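Local coordinates for carbon dioxide concentrating mechanism protein (Nostoc sp., PDB 4N8X) that probably forms the pentameric vertices of the carboxysome shell, where it is thought to induce curvature in an otherwise flat hexagonal layer of CcmK subunits, at residues A44-V48 against L67-R73. Residues are numbered along the deposited sequence; the frame is centred on the assembly and turned at random.
Sequences ADNSV and LLGNEQR
The amides of Asn-46 and Asn-70 meet from opposite directions with their planes 70° apart, and the guanidinium of Arg-73 completes the group, bringing its edge to the Asn-70 oxygen while Gly-69 O lies over one of its faces, toward the rim. Asn-46 ND2 gives the bond that crosses between the segments, 2.7 Å to Asn-70 OD1; it arrives in the carbonyl plane on a lone pair, although the acceptor sits somewhat out of the Asn-46 amide plane. Arg-73 NH2 reaches the same OD1 at 3.0 Å, more nearly in line with the C=O bond. Two donors therefore grip one buried carbonyl oxygen, and the arginine's positive charge would probably polarise it. Asparagine suits position 70 because its other end is a donor: ND2 bonds to Ala-64 O, which fixes the amide's rotation. A leucine in place of Asn-70 would probably leave the Asn-46 amide, the Arg-73 guanidinium and Ala-64 O each without this partner. Asn-46 reaches across with CG between its backbone N and carbonyl carbon (chi1 54°). Beside this polar junction, Leu-67 CD1 packs against Ser-47 CB at 4.0 Å, while Ser-47 OG hydrogen-bonds Asp-16 of a neighbouring subunit. Asp-45 OD1 accepts from Val-48 N at 3.1 Å, an Asx motif; Gly-49 N and Ala-50 N also bond to this carboxylate. Gly-69 suits the third position of the type II turn 67-70, where a side chain would press on the preceding carbonyl O and crowd Arg-73 NH2; a type I turn, 70-73, follows directly. The whole is a loop-to-loop junction beside the antiparallel barrel of the CcmL/EutN fold, where side-chain amides tie the loop after strand 39-44 to the loop before strand 77-88, close to a subunit interface of the pentamer.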
loop_
_atom_site.group_PDB
_atom_site.type_symbol
_atom_site.label_atom_id
_atom_site.label_comp_id
_atom_site.label_asym_id
_atom_site.label_seq_id
_atom_site.Cartn_x
_atom_site.Cartn_y
_atom_site.Cartn_z
ATOM N N ALA A 44 -7.815 12.443 7.969
ATOM C CA ALA A 44 -9.038 12.806 8.662
ATOM C C ALA A 44 -8.746 12.833 10.159
ATOM O O ALA A 44 -7.964 12.026 10.682
ATOM C CB ALA A 44 -10.143 11.787 8.349
ATOM N N ASP A 45 -9.360 13.767 10.869
ATOM C CA ASP A 45 -9.202 13.771 12.321
ATOM C C ASP A 45 -10.552 14.040 12.947
ATOM O O ASP A 45 -10.815 15.107 13.447
ATOM C CB ASP A 45 -8.187 14.819 12.757
ATOM C CG ASP A 45 -8.036 14.915 14.307
ATOM O OD1 ASP A 45 -8.571 14.052 15.044
ATOM O OD2 ASP A 45 -7.365 15.865 14.808
ATOM N N ASN A 46 -11.433 13.070 12.900
ATOM C CA ASN A 46 -12.754 13.304 13.457
ATOM C C ASN A 46 -12.909 12.693 14.842
ATOM O O ASN A 46 -13.950 12.818 15.461
ATOM C CB ASN A 46 -13.851 12.838 12.492
ATOM C CG ASN A 46 -13.687 11.389 12.059
ATOM O OD1 ASN A 46 -13.514 10.485 12.885
ATOM N ND2 ASN A 46 -13.733 11.162 10.752
ATOM N N SER A 47 -11.841 12.079 15.351
ATOM C CA SER A 47 -11.955 11.279 16.575
ATOM C C SER A 47 -10.949 11.713 17.644
ATOM O O SER A 47 -11.134 11.481 18.816
ATOM C CB SER A 47 -11.718 9.794 16.210
ATOM O OG SER A 47 -11.087 9.075 17.252
ATOM N N VAL A 48 -9.847 12.309 17.235
ATOM C CA VAL A 48 -8.779 12.543 18.198
ATOM C C VAL A 48 -8.676 14.023 18.598
ATOM O O VAL A 48 -8.595 14.366 19.759
ATOM C CB VAL A 48 -7.446 12.005 17.637
ATOM C CG1 VAL A 48 -6.264 12.587 18.403
ATOM C CG2 VAL A 48 -7.438 10.462 17.680
ATOM N N LEU A 67 -12.313 3.912 12.538
ATOM C CA LEU A 67 -12.785 4.954 13.454
ATOM C C LEU A 67 -14.282 5.063 13.251
ATOM O O LEU A 67 -14.761 4.852 12.134
ATOM C CB LEU A 67 -12.131 6.308 13.144
ATOM C CG LEU A 67 -10.604 6.436 13.136
ATOM C CD1 LEU A 67 -10.196 7.904 13.079
ATOM C CD2 LEU A 67 -10.032 5.780 14.363
ATOM N N LEU A 68 -15.034 5.367 14.312
ATOM C CA LEU A 68 -16.498 5.396 14.193
ATOM C C LEU A 68 -16.984 6.459 13.208
ATOM O O LEU A 68 -16.525 7.617 13.211
ATOM C CB LEU A 68 -17.210 5.487 15.567
ATOM C CG LEU A 68 -17.801 6.737 16.239
ATOM C CD1 LEU A 68 -18.889 7.442 15.451
ATOM C CD2 LEU A 68 -18.381 6.322 17.579
ATOM N N GLY A 69 -17.909 6.059 12.354
ATOM C CA GLY A 69 -18.422 6.952 11.330
ATOM C C GLY A 69 -17.657 6.881 10.017
ATOM O O GLY A 69 -18.211 7.238 8.974
ATOM N N ASN A 70 -16.405 6.413 10.057
ATOM C CA ASN A 70 -15.547 6.399 8.861
ATOM C C ASN A 70 -15.757 5.190 7.933
ATOM O O ASN A 70 -15.152 5.130 6.856
ATOM C CB ASN A 70 -14.054 6.449 9.250
ATOM C CG ASN A 70 -13.581 7.840 9.664
ATOM O OD1 ASN A 70 -14.348 8.801 9.662
ATOM N ND2 ASN A 70 -12.316 7.939 10.037
ATOM N N GLU A 71 -16.610 4.240 8.336
ATOM C CA GLU A 71 -16.639 2.908 7.727
ATOM C C GLU A 71 -16.869 2.913 6.235
ATOM O O GLU A 71 -16.282 2.113 5.487
ATOM C CB GLU A 71 -17.718 2.027 8.377
ATOM C CG GLU A 71 -17.738 2.104 9.894
ATOM C CD GLU A 71 -18.412 3.354 10.401
ATOM O OE1 GLU A 71 -19.544 3.630 9.982
ATOM O OE2 GLU A 71 -17.796 4.071 11.202
ATOM N N GLN A 72 -17.779 3.778 5.813
ATOM C CA GLN A 72 -18.137 3.897 4.421
ATOM C C GLN A 72 -17.783 5.295 3.918
ATOM O O GLN A 72 -18.400 5.804 3.000
ATOM C CB GLN A 72 -19.620 3.559 4.255
ATOM C CG GLN A 72 -19.924 2.155 4.773
ATOM C CD GLN A 72 -21.395 1.859 4.896
ATOM O OE1 GLN A 72 -22.239 2.749 4.776
ATOM N NE2 GLN A 72 -21.718 0.595 5.145
ATOM N N ARG A 73 -16.766 5.897 4.530
ATOM C CA ARG A 73 -16.210 7.153 4.055
ATOM C C ARG A 73 -14.908 6.877 3.288
ATOM O O ARG A 73 -14.215 5.903 3.578
ATOM C CB ARG A 73 -15.894 8.101 5.229
ATOM C CG ARG A 73 -17.133 8.523 6.070
ATOM C CD ARG A 73 -16.692 9.616 7.065
ATOM N NE ARG A 73 -17.821 10.356 7.629
ATOM C CZ ARG A 73 -17.912 10.689 8.910
ATOM N NH1 ARG A 73 -18.976 11.358 9.352
ATOM N NH2 ARG A 73 -16.954 10.322 9.754
#